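Local structure of sulfatase (Bacteroides fragilis CAG:558, 6USS) at residues I438-T443 / Y454-K459; D122-A127 / P428-N433. The protein probably hydrolyses aryl sulfate esters as a calcium-dependent arylsulfatase of a human gut bacterium. The protein carries 1 engineered substitution. All coordinates share one frame; numbering follows the deposited sequence.

Contacts 1 and 2 lie side by side, their centres about 10 Å apart, away from the calcium site. Four of the six touching residues are buried in each. Strand 422-427 leads into the loop 428-433 of contact 2, and the chain then reaches strand 441-446 of contact 1. Contact 1 belongs to the four-stranded sheet: a beta pair, a water bridge between the two segments and tyrosine packing. Contact 2 joins that sheet's connecting loop to a short strand some 300 residues earlier in the chain, with one backbone bond and an aromatic pair. Pro440 links the two, its CG packing on Phe124 CZ at 3.3 Å. At the more exposed margin, Glu456 CG touches Val123 CG1.

Contact 1: residues I438-T443 / Y454-K459; sequences IGPTCT and YYENGK
Thr441 and Tyr454 form an antiparallel non-hydrogen-bonded pair at the open end of a beta-hairpin, where strand 449-454 runs out into a turn. Their CA atoms are 4.6 Å apart. The two side chains lie side by side on one face of the sheet and point the same way. Thr441 CG2 sits over a face of the Tyr454 ring, 28° off the normal, in a CH-pi contact. Its nearest ring atom is Tyr454 CD2, at 3.6 Å. Past this pair, two bonds grip Pro440 O. Tyr455 N donates to it at 2.9 Å, and a water donates to it at 2.7 Å. The same water accepts from Glu456 N, so it bridges the two segments.

Tyr455 lies beside the backbone of 440-442. Its CB packs on Pro440 CB at 3.8 Å. With CG anti to its own carbonyl carbon (chi1 -73°), the ring is carried alongside 440-442. The ring edge meets the peptide after Pro440, with Tyr455 CD2 3.4 Å from Pro440 C. Cys442 SG stands 4.6 Å from the centroid of the Tyr455 ring, an oblique sulfur-aromatic contact. The phenol OH is hydrogen-bonded to Asn426 of strand 422-427. The turn itself is held by Gly458 N bonding to Tyr454 O and by an Asx turn, in which Asn457 OD1 accepts from Lys459 N.

Strand 441-446 lies between strands 422-427 and 449-454. Tyr454 OH is hydrogen-bonded to Glu461 OE1 on strand 460-464. Cys442 and Tyr455 both rest on Leu494 of helix 480-496. This sheet and helix are consistent with the C-terminal subdomain of sulfatases.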
loop_
_atom_site.group_PDB
_atom_site.type_symbol
_atom_site.label_atom_id
_atom_site.label_comp_id
_atom_site.label_asym_id
_atom_site.label_seq_id
_atom_site.Cartn_x
_atom_site.Cartn_y
_atom_site.Cartn_z
ATOM N N ILE A 438 -4.037 -26.550 27.863
ATOM C CA ILE A 438 -3.627 -25.151 27.871
ATOM C C ILE A 438 -2.483 -24.966 28.853
ATOM O O ILE A 438 -2.504 -25.511 29.962
ATOM C CB ILE A 438 -4.805 -24.231 28.230
ATOM C CG1 ILE A 438 -6.014 -24.535 27.351
ATOM C CG2 ILE A 438 -4.404 -22.796 28.078
ATOM C CD1 ILE A 438 -7.224 -23.668 27.657
ATOM N N GLY A 439 -1.497 -24.159 28.453
ATOM C CA GLY A 439 -0.300 -23.916 29.221
ATOM C C GLY A 439 0.916 -23.945 28.311
ATOM O O GLY A 439 0.804 -24.201 27.106
ATOM N N PRO A 440 2.104 -23.701 28.867
ATOM C CA PRO A 440 3.338 -23.760 28.051
ATOM C C PRO A 440 3.632 -25.179 27.573
ATOM O O PRO A 440 3.897 -26.079 28.375
ATOM C CB PRO A 440 4.427 -23.259 29.010
ATOM C CG PRO A 440 3.713 -22.841 30.276
ATOM C CD PRO A 440 2.376 -23.468 30.297
ATOM N N THR A 441 3.610 -25.374 26.254
ATOM C CA THR A 441 3.781 -26.695 25.666
ATOM C C THR A 441 4.540 -26.585 24.353
ATOM O O THR A 441 4.578 -25.525 23.718
ATOM C CB THR A 441 2.434 -27.363 25.370
ATOM O OG1 THR A 441 1.661 -26.506 24.512
ATOM C CG2 THR A 441 1.659 -27.657 26.648
ATOM N N CYS A 442 5.121 -27.702 23.934
ATOM C CA CYS A 442 5.389 -27.933 22.530
ATOM C C CYS A 442 4.809 -29.284 22.154
ATOM O O CYS A 442 4.656 -30.173 22.995
ATOM C CB CYS A 442 6.897 -27.888 22.206
ATOM S SG CYS A 442 7.864 -28.698 23.465
ATOM N N THR A 443 4.510 -29.442 20.875
ATOM C CA THR A 443 3.796 -30.597 20.370
ATOM C C THR A 443 4.417 -31.027 19.057
ATOM O O THR A 443 4.753 -30.178 18.217
ATOM C CB THR A 443 2.321 -30.254 20.149
ATOM O OG1 THR A 443 1.759 -29.803 21.381
ATOM C CG2 THR A 443 1.560 -31.473 19.682
ATOM N N TYR A 454 4.829 -30.687 28.380
ATOM C CA TYR A 454 4.408 -29.563 29.206
ATOM C C TYR A 454 5.632 -28.992 29.913
ATOM O O TYR A 454 6.225 -29.653 30.775
ATOM C CB TYR A 454 3.343 -29.995 30.205
ATOM C CG TYR A 454 2.019 -30.395 29.577
ATOM C CD1 TYR A 454 1.869 -31.633 28.954
ATOM C CD2 TYR A 454 0.916 -29.537 29.609
ATOM C CE1 TYR A 454 0.667 -32.014 28.389
ATOM C CE2 TYR A 454 -0.307 -29.918 29.051
ATOM C CZ TYR A 454 -0.425 -31.164 28.445
ATOM O OH TYR A 454 -1.623 -31.563 27.883
ATOM N N TYR A 455 5.995 -27.755 29.544
ATOM C CA TYR A 455 7.156 -27.096 30.126
ATOM C C TYR A 455 7.040 -26.968 31.634
ATOM O O TYR A 455 8.058 -26.976 32.329
ATOM C CB TYR A 455 7.332 -25.703 29.526
ATOM C CG TYR A 455 7.837 -25.665 28.113
ATOM C CD1 TYR A 455 9.159 -25.932 27.832
ATOM C CD2 TYR A 455 6.999 -25.341 27.060
ATOM C CE1 TYR A 455 9.644 -25.881 26.550
ATOM C CE2 TYR A 455 7.480 -25.288 25.755
ATOM C CZ TYR A 455 8.809 -25.554 25.520
ATOM O OH TYR A 455 9.328 -25.518 24.257
ATOM N N GLU A 456 5.818 -26.820 32.156
ATOM C CA GLU A 456 5.680 -26.417 33.551
ATOM C C GLU A 456 6.105 -27.528 34.507
ATOM O O GLU A 456 6.648 -27.239 35.582
ATOM C CB GLU A 456 4.245 -25.955 33.852
ATOM C CG GLU A 456 4.147 -25.017 35.071
ATOM C CD GLU A 456 2.712 -24.632 35.459
ATOM O OE1 GLU A 456 1.834 -24.570 34.560
ATOM O OE2 GLU A 456 2.472 -24.367 36.669
ATOM N N ASN A 457 5.897 -28.797 34.136
ATOM C CA ASN A 457 6.321 -29.880 35.014
ATOM C C ASN A 457 6.897 -31.076 34.267
ATOM O O ASN A 457 7.043 -32.137 34.876
ATOM C CB ASN A 457 5.153 -30.346 35.881
ATOM C CG ASN A 457 4.013 -30.923 35.056
ATOM O OD1 ASN A 457 4.015 -30.824 33.823
ATOM N ND2 ASN A 457 3.036 -31.536 35.729
ATOM N N GLY A 458 7.212 -30.949 32.973
ATOM C CA GLY A 458 7.792 -32.045 32.212
ATOM C C GLY A 458 6.847 -33.180 31.873
ATOM O O GLY A 458 7.297 -34.223 31.383
ATOM N N LYS A 459 5.554 -33.023 32.142
ATOM C CA LYS A 459 4.585 -34.058 31.818
ATOM C C LYS A 459 4.544 -34.279 30.309
ATOM O O LYS A 459 4.631 -33.327 29.527
ATOM C CB LYS A 459 3.206 -33.641 32.354
ATOM C CG LYS A 459 2.043 -34.528 31.965
ATOM C CD LYS A 459 1.909 -35.727 32.916
ATOM C CE LYS A 459 0.781 -36.681 32.477
ATOM N NZ LYS A 459 1.060 -38.093 32.896
HETATM O O HOH W 1 3.207 -26.589 30.921
#

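Contact 2: residues D122-A127 / P428-N433; sequences DVFNVA and PNHWGN
His430 meets Phe124 and Val126 where the loop after strand 422-427 passes the short strand 124-125. Its CB touches Phe124 CE1 at 4.0 Å and Val126 CG1 at 4.1 Å, both on the side of 122-127. CG is anti to the backbone N (chi1 -156°). His430 CG then meets Phe124 CZ at 3.9 Å. On either side of CG, both ND1 and CD2 also touch that carbon, ND1 at 4.0 Å from Phe124 CZ. The tip of the phenyl ring thus sits over one face of the imidazole, displaced toward its rim. This is an edge-to-face pair, with the edge of Phe124 directed at the His430 face. The planes are 61° apart, and the centroids of the Phe124 and His430 rings are separated by 5.2 Å. ND1 also has a weak hydrogen bond to Arg119 O.

Val126 packs next to this pair. Its CG1 touches the loop backbone, 3.6 Å from His430 N, and also reaches Asn429 CA. One residue on, Ala127 N donates to Pro428 O at 3.1 Å, an almost straight bond (171°). Beside this bond, Ala127 CB packs on Pro428 CG. The loop is also tied to the 107-119 region. Asn429, whose CB points away from 122-127, bonds Thr107 through OD1 and Asp118 through ND2. Asp118 OD2 also accepts from His430 N.

The contact joins two small sheets of the fold. Strand 124-125 pairs with strand 503-504, through the backbone of Asn125 and Ser503. The loop 428-433 connects strands 422-427 and 441-446 of the four-stranded sheet, and Phe124 also packs on Pro440, just before the second of them.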
loop_
_atom_site.group_PDB
_atom_site.type_symbol
_atom_site.label_atom_id
_atom_site.label_comp_id
_atom_site.label_asym_id
_atom_site.label_seq_id
_atom_site.Cartn_x
_atom_site.Cartn_y
_atom_site.Cartn_z
ATOM N N ASP A 122 3.914 -17.159 38.732
ATOM C CA ASP A 122 4.880 -17.269 39.816
ATOM C C ASP A 122 5.677 -18.575 39.746
ATOM O O ASP A 122 6.397 -18.894 40.696
ATOM C CB ASP A 122 4.180 -17.099 41.177
ATOM C CG ASP A 122 3.070 -18.117 41.420
ATOM O OD1 ASP A 122 3.098 -19.199 40.790
ATOM O OD2 ASP A 122 2.168 -17.836 42.252
ATOM N N VAL A 123 5.569 -19.324 38.639
ATOM C CA VAL A 123 6.350 -20.539 38.400
ATOM C C VAL A 123 7.472 -20.298 37.387
ATOM O O VAL A 123 8.609 -20.720 37.598
ATOM C CB VAL A 123 5.439 -21.706 37.938
ATOM C CG1 VAL A 123 6.266 -22.845 37.325
ATOM C CG2 VAL A 123 4.578 -22.219 39.074
ATOM N N PHE A 124 7.164 -19.644 36.264
ATOM C CA PHE A 124 8.099 -19.564 35.145
ATOM C C PHE A 124 8.066 -18.177 34.521
ATOM O O PHE A 124 7.130 -17.396 34.730
ATOM C CB PHE A 124 7.795 -20.611 34.044
ATOM C CG PHE A 124 6.354 -20.604 33.571
ATOM C CD1 PHE A 124 5.911 -19.658 32.642
ATOM C CD2 PHE A 124 5.437 -21.525 34.069
ATOM C CE1 PHE A 124 4.580 -19.639 32.223
ATOM C CE2 PHE A 124 4.116 -21.511 33.641
ATOM C CZ PHE A 124 3.688 -20.558 32.718
ATOM N N ASN A 125 9.121 -17.886 33.754
ATOM C CA ASN A 125 9.159 -16.775 32.818
ATOM C C ASN A 125 8.930 -17.307 31.418
ATOM O O ASN A 125 9.489 -18.340 31.048
ATOM C CB ASN A 125 10.502 -16.054 32.860
ATOM C CG ASN A 125 10.758 -15.421 34.188
ATOM O OD1 ASN A 125 10.043 -14.498 34.584
ATOM N ND2 ASN A 125 11.757 -15.931 34.909
ATOM N N VAL A 126 8.114 -16.601 30.640
ATOM C CA VAL A 126 7.850 -17.025 29.269
ATOM C C VAL A 126 9.089 -16.775 28.419
ATOM O O VAL A 126 10.025 -16.089 28.853
ATOM C CB VAL A 126 6.617 -16.305 28.693
ATOM C CG1 VAL A 126 5.360 -16.705 29.467
ATOM C CG2 VAL A 126 6.807 -14.821 28.759
ATOM N N ALA A 127 9.112 -17.333 27.207
ATOM C CA ALA A 127 10.194 -17.044 26.270
ATOM C C ALA A 127 10.259 -15.552 25.985
ATOM O O ALA A 127 9.268 -14.825 26.116
ATOM C CB ALA A 127 9.995 -17.803 24.963
ATOM N N PRO A 428 5.634 -21.515 24.219
ATOM C CA PRO A 428 6.373 -21.224 25.455
ATOM C C PRO A 428 5.876 -19.945 26.121
ATOM O O PRO A 428 6.648 -19.019 26.390
ATOM C CB PRO A 428 7.817 -21.082 24.961
ATOM C CG PRO A 428 7.665 -20.512 23.568
ATOM C CD PRO A 428 6.326 -21.004 23.023
ATOM N N ASN A 429 4.569 -19.887 26.378
ATOM C CA ASN A 429 3.902 -18.655 26.766
ATOM C C ASN A 429 2.847 -18.948 27.826
ATOM O O ASN A 429 2.614 -20.098 28.204
ATOM C CB ASN A 429 3.263 -17.984 25.551
ATOM C CG ASN A 429 4.281 -17.479 24.581
ATOM O OD1 ASN A 429 4.808 -18.244 23.764
ATOM N ND2 ASN A 429 4.595 -16.187 24.673
ATOM N N HIS A 430 2.183 -17.896 28.301
ATOM C CA HIS A 430 1.119 -18.048 29.294
ATOM C C HIS A 430 -0.129 -17.332 28.780
ATOM O O HIS A 430 -0.230 -16.101 28.868
ATOM C CB HIS A 430 1.554 -17.516 30.658
ATOM C CG HIS A 430 0.816 -18.123 31.814
ATOM N ND1 HIS A 430 0.975 -17.689 33.114
ATOM C CD2 HIS A 430 -0.083 -19.134 31.866
ATOM C CE1 HIS A 430 0.206 -18.402 33.915
ATOM N NE2 HIS A 430 -0.445 -19.287 33.186
ATOM N N TRP A 431 -1.074 -18.111 28.242
ATOM C CA TRP A 431 -2.358 -17.579 27.820
ATOM C C TRP A 431 -3.213 -17.230 29.036
ATOM O O TRP A 431 -2.881 -17.541 30.183
ATOM C CB TRP A 431 -3.085 -18.577 26.928
ATOM C CG TRP A 431 -4.186 -17.968 26.154
ATOM C CD1 TRP A 431 -4.124 -16.834 25.397
ATOM C CD2 TRP A 431 -5.533 -18.456 26.040
ATOM N NE1 TRP A 431 -5.352 -16.579 24.822
ATOM C CE2 TRP A 431 -6.231 -17.559 25.196
ATOM C CE3 TRP A 431 -6.215 -19.561 26.572
ATOM C CZ2 TRP A 431 -7.574 -17.727 24.876
ATOM C CZ3 TRP A 431 -7.547 -19.728 26.257
ATOM C CH2 TRP A 431 -8.216 -18.820 25.409
ATOM N N GLY A 432 -4.340 -16.576 28.775
ATOM C CA GLY A 432 -5.074 -15.956 29.860
ATOM C C GLY A 432 -5.905 -16.901 30.695
ATOM O O GLY A 432 -6.314 -16.523 31.797
ATOM N N ASN A 433 -6.170 -18.115 30.199
ATOM C CA ASN A 433 -7.055 -19.070 30.854
ATOM C C ASN A 433 -6.354 -20.409 31.074
ATOM O O ASN A 433 -5.391 -20.753 30.386
ATOM C CB ASN A 433 -8.328 -19.301 30.024
ATOM C CG ASN A 433 -9.140 -18.037 29.829
ATOM O OD1 ASN A 433 -9.932 -17.934 28.887
ATOM N ND2 ASN A 433 -8.951 -17.068 30.717
#